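Local coordinates for protein putative mandelate racemase (Salmonella typhimurium, PDB 2O56) that is of unknown function but binds magnesium and, as an enolase superfamily member, may act as a hydro-lyase on a substrate not yet identified, at residues Leu198-Asp210 with Gln233-Tyr245. Residues are numbered along the deposited sequence; the frame is centred on the assembly and turned at random.
Sequences LRLGYDRMAAIRD and QFGRMIEELGIFY
With chi1 at 173°, which sets its ring trans to the backbone N, Tyr202 reaches Glu240, while Arg209, starting the same way but bent at chi2 and chi3, curls its guanidinium onto the chain at Leu241 and Gly242. Tyr202 OH donates to Glu240 OE2 at 2.5 Å on the anti side, tilted out of the carboxylate plane, with ring and carboxylate planes perpendicular. Arg209 NE lies 2.7 Å from Leu241 O in a nearly straight bond (169°) within the guanidinium plane; NH2 adds weak bonds to Leu241 O and Gly242 O. The chain following helix 228-238 toward strand 246-247 is thus tied to helix 195-212 through carbonyl oxygens. Between these polar grips Leu241 CD1 presses on Met205 CG at 3.5 Å and CD2 meets Ala206 CB. Toward the start of both segments, Met237 CE sits 3.5 Å from Tyr202 CB while lying over one face of the Arg199 guanidinium, toward its rim; Arg199 is salt-bridged to Asp195. Leu198 sets CD1 against Gln233, whose NE2 bonds Leu193 O, and CD2 3.7 Å from Phe234 CD1. Phe234 turns its ring edge to the backbone of Gly201 and Tyr202, an approach for which glycine leaves room. The axes of 198-210 and 233-238 approach to 10.1 Å and run 33° from parallel. They belong to successive outer helices of the barrel domain, joined through strand 217-221, against which Arg209 and Ile208 rest, with helix 153-165 flanking 195-212 beside Ile208.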
loop_
_atom_site.group_PDB
_atom_site.type_symbol
_atom_site.label_atom_id
_atom_site.label_comp_id
_atom_site.label_asym_id
_atom_site.label_seq_id
_atom_site.Cartn_x
_atom_site.Cartn_y
_atom_site.Cartn_z
ATOM N N LEU A 198 -26.968 -14.973 -19.754
ATOM C CA LEU A 198 -25.756 -14.463 -20.395
ATOM C C LEU A 198 -25.394 -15.245 -21.663
ATOM O O LEU A 198 -24.695 -14.733 -22.524
ATOM C CB LEU A 198 -24.581 -14.479 -19.413
ATOM C CG LEU A 198 -24.669 -13.442 -18.290
ATOM C CD1 LEU A 198 -23.515 -13.618 -17.331
ATOM C CD2 LEU A 198 -24.693 -12.005 -18.857
ATOM N N ARG A 199 -25.880 -16.482 -21.762
ATOM C CA ARG A 199 -25.617 -17.354 -22.915
ATOM C C ARG A 199 -26.203 -16.766 -24.202
ATOM O O ARG A 199 -25.572 -16.826 -25.271
ATOM C CB ARG A 199 -26.205 -18.746 -22.635
ATOM C CG ARG A 199 -26.185 -19.740 -23.797
ATOM C CD ARG A 199 -24.818 -20.332 -24.036
ATOM N NE ARG A 199 -24.075 -20.602 -22.810
ATOM C CZ ARG A 199 -22.748 -20.536 -22.720
ATOM N NH1 ARG A 199 -22.021 -20.220 -23.789
ATOM N NH2 ARG A 199 -22.145 -20.782 -21.561
ATOM N N LEU A 200 -27.402 -16.197 -24.077
ATOM C CA LEU A 200 -28.043 -15.433 -25.132
ATOM C C LEU A 200 -27.158 -14.297 -25.664
ATOM O O LEU A 200 -26.898 -14.213 -26.865
ATOM C CB LEU A 200 -29.378 -14.878 -24.636
ATOM C CG LEU A 200 -30.247 -14.113 -25.642
ATOM C CD1 LEU A 200 -30.553 -14.962 -26.890
ATOM C CD2 LEU A 200 -31.536 -13.664 -24.968
ATOM N N GLY A 201 -26.704 -13.435 -24.755
ATOM C CA GLY A 201 -25.699 -12.418 -25.045
ATOM C C GLY A 201 -24.468 -12.956 -25.753
ATOM O O GLY A 201 -24.045 -12.388 -26.757
ATOM N N TYR A 202 -23.897 -14.051 -25.238
ATOM C CA TYR A 202 -22.737 -14.668 -25.874
ATOM C C TYR A 202 -23.019 -15.166 -27.298
ATOM O O TYR A 202 -22.177 -15.010 -28.194
ATOM C CB TYR A 202 -22.205 -15.848 -25.052
ATOM C CG TYR A 202 -21.122 -16.593 -25.791
ATOM C CD1 TYR A 202 -19.813 -16.120 -25.792
ATOM C CD2 TYR A 202 -21.413 -17.746 -26.535
ATOM C CE1 TYR A 202 -18.818 -16.779 -26.493
ATOM C CE2 TYR A 202 -20.427 -18.397 -27.241
ATOM C CZ TYR A 202 -19.139 -17.916 -27.217
ATOM O OH TYR A 202 -18.151 -18.566 -27.914
ATOM N N ASP A 203 -24.174 -15.808 -27.482
ATOM C CA ASP A 203 -24.548 -16.378 -28.793
ATOM C C ASP A 203 -24.778 -15.282 -29.831
ATOM O O ASP A 203 -24.348 -15.409 -30.975
ATOM C CB ASP A 203 -25.815 -17.230 -28.683
ATOM C CG ASP A 203 -25.583 -18.544 -27.967
ATOM O OD1 ASP A 203 -24.420 -19.015 -27.874
ATOM O OD2 ASP A 203 -26.578 -19.100 -27.479
ATOM N N ARG A 204 -25.442 -14.201 -29.431
ATOM C CA ARG A 204 -25.558 -13.030 -30.300
ATOM C C ARG A 204 -24.175 -12.486 -30.682
ATOM O O ARG A 204 -23.892 -12.219 -31.853
ATOM C CB ARG A 204 -26.392 -11.927 -29.638
ATOM C CG ARG A 204 -27.874 -12.233 -29.520
ATOM C CD ARG A 204 -28.463 -11.475 -28.367
ATOM N NE ARG A 204 -29.924 -11.464 -28.372
ATOM C CZ ARG A 204 -30.673 -10.926 -27.417
ATOM N NH1 ARG A 204 -30.104 -10.364 -26.356
ATOM N NH2 ARG A 204 -31.995 -10.957 -27.513
ATOM N N MET A 205 -23.301 -12.358 -29.692
ATOM C CA MET A 205 -21.981 -11.782 -29.921
ATOM C C MET A 205 -21.113 -12.691 -30.805
ATOM O O MET A 205 -20.369 -12.207 -31.666
ATOM C CB MET A 205 -21.298 -11.475 -28.586
ATOM C CG MET A 205 -20.056 -10.625 -28.714
ATOM S SD MET A 205 -20.419 -8.881 -28.715
ATOM C CE MET A 205 -21.007 -8.656 -27.033
ATOM N N ALA A 206 -21.226 -14.005 -30.615
ATOM C CA ALA A 206 -20.411 -14.948 -31.381
ATOM C C ALA A 206 -20.913 -15.037 -32.824
ATOM O O ALA A 206 -20.126 -15.261 -33.755
ATOM C CB ALA A 206 -20.430 -16.337 -30.713
ATOM N N ALA A 207 -22.223 -14.856 -32.998
ATOM C CA ALA A 207 -22.858 -14.714 -34.320
ATOM C C ALA A 207 -22.297 -13.527 -35.105
ATOM O O ALA A 207 -21.965 -13.643 -36.281
ATOM C CB ALA A 207 -24.381 -14.574 -34.159
ATOM N N ILE A 208 -22.180 -12.379 -34.450
ATOM C CA ILE A 208 -21.530 -11.223 -35.078
ATOM C C ILE A 208 -20.095 -11.544 -35.512
ATOM O O ILE A 208 -19.747 -11.336 -36.676
ATOM C CB ILE A 208 -21.565 -9.956 -34.177
ATOM C CG1 ILE A 208 -23.007 -9.537 -33.920
ATOM C CG2 ILE A 208 -20.788 -8.820 -34.840
ATOM C CD1 ILE A 208 -23.161 -8.483 -32.824
ATOM N N ARG A 209 -19.280 -12.080 -34.602
ATOM C CA ARG A 209 -17.866 -12.351 -34.904
ATOM C C ARG A 209 -17.703 -13.348 -36.065
ATOM O O ARG A 209 -16.798 -13.210 -36.903
ATOM C CB ARG A 209 -17.116 -12.837 -33.649
ATOM C CG ARG A 209 -15.671 -13.353 -33.876
ATOM C CD ARG A 209 -14.734 -12.309 -34.513
ATOM N NE ARG A 209 -14.337 -11.270 -33.560
ATOM C CZ ARG A 209 -14.128 -9.996 -33.866
ATOM N NH1 ARG A 209 -14.275 -9.565 -35.114
ATOM N NH2 ARG A 209 -13.774 -9.138 -32.904
ATOM N N ASP A 210 -18.584 -14.346 -36.101
ATOM C CA ASP A 210 -18.616 -15.333 -37.188
ATOM C C ASP A 210 -18.958 -14.689 -38.531
ATOM O O ASP A 210 -18.366 -15.024 -39.558
ATOM C CB ASP A 210 -19.626 -16.436 -36.860
ATOM C CG ASP A 210 -19.108 -17.402 -35.807
ATOM O OD1 ASP A 210 -17.867 -17.504 -35.656
ATOM O OD2 ASP A 210 -19.941 -18.056 -35.130
ATOM N N GLN A 233 -18.632 -12.167 -15.096
ATOM C CA GLN A 233 -19.163 -13.427 -15.645
ATOM C C GLN A 233 -19.249 -13.320 -17.174
ATOM O O GLN A 233 -18.739 -14.171 -17.902
ATOM C CB GLN A 233 -20.552 -13.681 -15.049
ATOM C CG GLN A 233 -20.991 -15.143 -15.107
ATOM C CD GLN A 233 -22.383 -15.358 -14.530
ATOM O OE1 GLN A 233 -22.812 -14.653 -13.618
ATOM N NE2 GLN A 233 -23.100 -16.332 -15.081
ATOM N N PHE A 234 -19.857 -12.234 -17.644
ATOM C CA PHE A 234 -20.005 -11.989 -19.068
ATOM C C PHE A 234 -18.691 -11.748 -19.797
ATOM O O PHE A 234 -18.455 -12.315 -20.869
ATOM C CB PHE A 234 -20.984 -10.848 -19.341
ATOM C CG PHE A 234 -21.355 -10.736 -20.785
ATOM C CD1 PHE A 234 -22.020 -11.788 -21.423
ATOM C CD2 PHE A 234 -21.005 -9.611 -21.522
ATOM C CE1 PHE A 234 -22.347 -11.706 -22.762
ATOM C CE2 PHE A 234 -21.338 -9.522 -22.867
ATOM C CZ PHE A 234 -22.012 -10.579 -23.484
ATOM N N GLY A 235 -17.821 -10.921 -19.224
ATOM C CA GLY A 235 -16.548 -10.609 -19.900
ATOM C C GLY A 235 -15.697 -11.839 -20.156
ATOM O O GLY A 235 -15.090 -11.981 -21.231
ATOM N N ARG A 236 -15.665 -12.738 -19.176
ATOM C CA ARG A 236 -14.913 -13.995 -19.265
ATOM C C ARG A 236 -15.462 -14.902 -20.369
ATOM O O ARG A 236 -14.716 -15.628 -21.009
ATOM C CB ARG A 236 -14.965 -14.749 -17.936
ATOM C CG ARG A 236 -13.985 -14.246 -16.883
ATOM C CD ARG A 236 -13.925 -15.199 -15.699
ATOM N NE ARG A 236 -13.008 -14.732 -14.665
ATOM C CZ ARG A 236 -13.220 -14.848 -13.357
ATOM N NH1 ARG A 236 -14.330 -15.420 -12.894
ATOM N NH2 ARG A 236 -12.315 -14.381 -12.508
ATOM N N MET A 237 -16.779 -14.856 -20.564
ATOM C CA MET A 237 -17.461 -15.612 -21.635
ATOM C C MET A 237 -17.061 -15.110 -23.029
ATOM O O MET A 237 -16.858 -15.907 -23.950
ATOM C CB MET A 237 -18.975 -15.499 -21.486
ATOM C CG MET A 237 -19.560 -16.243 -20.290
ATOM S SD MET A 237 -21.375 -16.214 -20.274
ATOM C CE MET A 237 -21.691 -17.104 -21.778
ATOM N N ILE A 238 -16.928 -13.791 -23.170
ATOM C CA ILE A 238 -16.697 -13.165 -24.472
ATOM C C ILE A 238 -15.218 -12.879 -24.795
ATOM O O ILE A 238 -14.885 -12.511 -25.930
ATOM C CB ILE A 238 -17.589 -11.901 -24.697
ATOM C CG1 ILE A 238 -17.259 -10.782 -23.692
ATOM C CG2 ILE A 238 -19.060 -12.269 -24.627
ATOM C CD1 ILE A 238 -17.808 -9.440 -24.100
ATOM N N GLU A 239 -14.338 -13.085 -23.815
ATOM C CA GLU A 239 -12.881 -12.965 -24.021
ATOM C C GLU A 239 -12.346 -13.554 -25.332
ATOM O O GLU A 239 -11.553 -12.925 -26.023
ATOM C CB GLU A 239 -12.119 -13.617 -22.867
ATOM C CG GLU A 239 -11.746 -12.668 -21.791
ATOM C CD GLU A 239 -11.241 -13.377 -20.561
ATOM O OE1 GLU A 239 -10.919 -14.586 -20.640
ATOM O OE2 GLU A 239 -11.175 -12.719 -19.509
ATOM N N GLU A 240 -12.780 -14.768 -25.659
ATOM C CA GLU A 240 -12.263 -15.492 -26.822
ATOM C C GLU A 240 -12.763 -14.913 -28.155
ATOM O O GLU A 240 -12.257 -15.275 -29.217
ATOM C CB GLU A 240 -12.689 -16.967 -26.730
ATOM C CG GLU A 240 -14.181 -17.167 -27.081
ATOM C CD GLU A 240 -14.796 -18.429 -26.509
ATOM O OE1 GLU A 240 -14.334 -18.916 -25.452
ATOM O OE2 GLU A 240 -15.763 -18.927 -27.120
ATOM N N LEU A 241 -13.757 -14.030 -28.113
ATOM C CA LEU A 241 -14.298 -13.454 -29.338
ATOM C C LEU A 241 -13.466 -12.292 -29.914
ATOM O O LEU A 241 -13.790 -11.767 -30.984
ATOM C CB LEU A 241 -15.773 -13.055 -29.151
ATOM C CG LEU A 241 -16.738 -14.146 -28.675
ATOM C CD1 LEU A 241 -18.137 -13.591 -28.514
ATOM C CD2 LEU A 241 -16.760 -15.323 -29.637
ATOM N N GLY A 242 -12.392 -11.907 -29.227
ATOM C CA GLY A 242 -11.501 -10.850 -29.710
ATOM C C GLY A 242 -12.165 -9.482 -29.593
ATOM O O GLY A 242 -12.276 -8.751 -30.573
ATOM N N ILE A 243 -12.606 -9.137 -28.386
ATOM C CA ILE A 243 -13.333 -7.877 -28.109
ATOM C C ILE A 243 -12.400 -6.643 -28.045
ATOM O O ILE A 243 -11.366 -6.668 -27.358
ATOM C CB ILE A 243 -14.203 -8.053 -26.821
ATOM C CG1 ILE A 243 -15.151 -9.238 -27.007
ATOM C CG2 ILE A 243 -15.024 -6.789 -26.471
ATOM C CD1 ILE A 243 -16.216 -9.001 -28.121
ATOM N N PHE A 244 -12.763 -5.580 -28.779
ATOM C CA PHE A 244 -11.902 -4.381 -28.973
ATOM C C PHE A 244 -11.775 -3.610 -27.651
ATOM O O PHE A 244 -10.674 -3.352 -27.161
ATOM C CB PHE A 244 -12.552 -3.460 -30.002
ATOM C CG PHE A 244 -11.644 -2.432 -30.590
ATOM C CD1 PHE A 244 -10.406 -2.777 -31.118
ATOM C CD2 PHE A 244 -12.063 -1.107 -30.675
ATOM C CE1 PHE A 244 -9.590 -1.803 -31.683
ATOM C CE2 PHE A 244 -11.251 -0.124 -31.249
ATOM C CZ PHE A 244 -10.011 -0.477 -31.734
ATOM N N TYR A 245 -12.917 -3.233 -27.097
ATOM C CA TYR A 245 -12.991 -2.976 -25.665
ATOM C C TYR A 245 -14.358 -3.242 -25.064
ATOM O O TYR A 245 -15.320 -3.498 -25.780
ATOM C CB TYR A 245 -12.460 -1.580 -25.344
ATOM C CG TYR A 245 -12.977 -0.428 -26.197
ATOM C CD1 TYR A 245 -14.167 0.218 -25.886
ATOM C CD2 TYR A 245 -12.232 0.056 -27.280
ATOM C CE1 TYR A 245 -14.619 1.292 -26.637
ATOM C CE2 TYR A 245 -12.683 1.137 -28.035
ATOM C CZ TYR A 245 -13.877 1.736 -27.713
ATOM O OH TYR A 245 -14.323 2.810 -28.443
HETATM O O HOH W 1 -12.752 -6.792 -31.927
#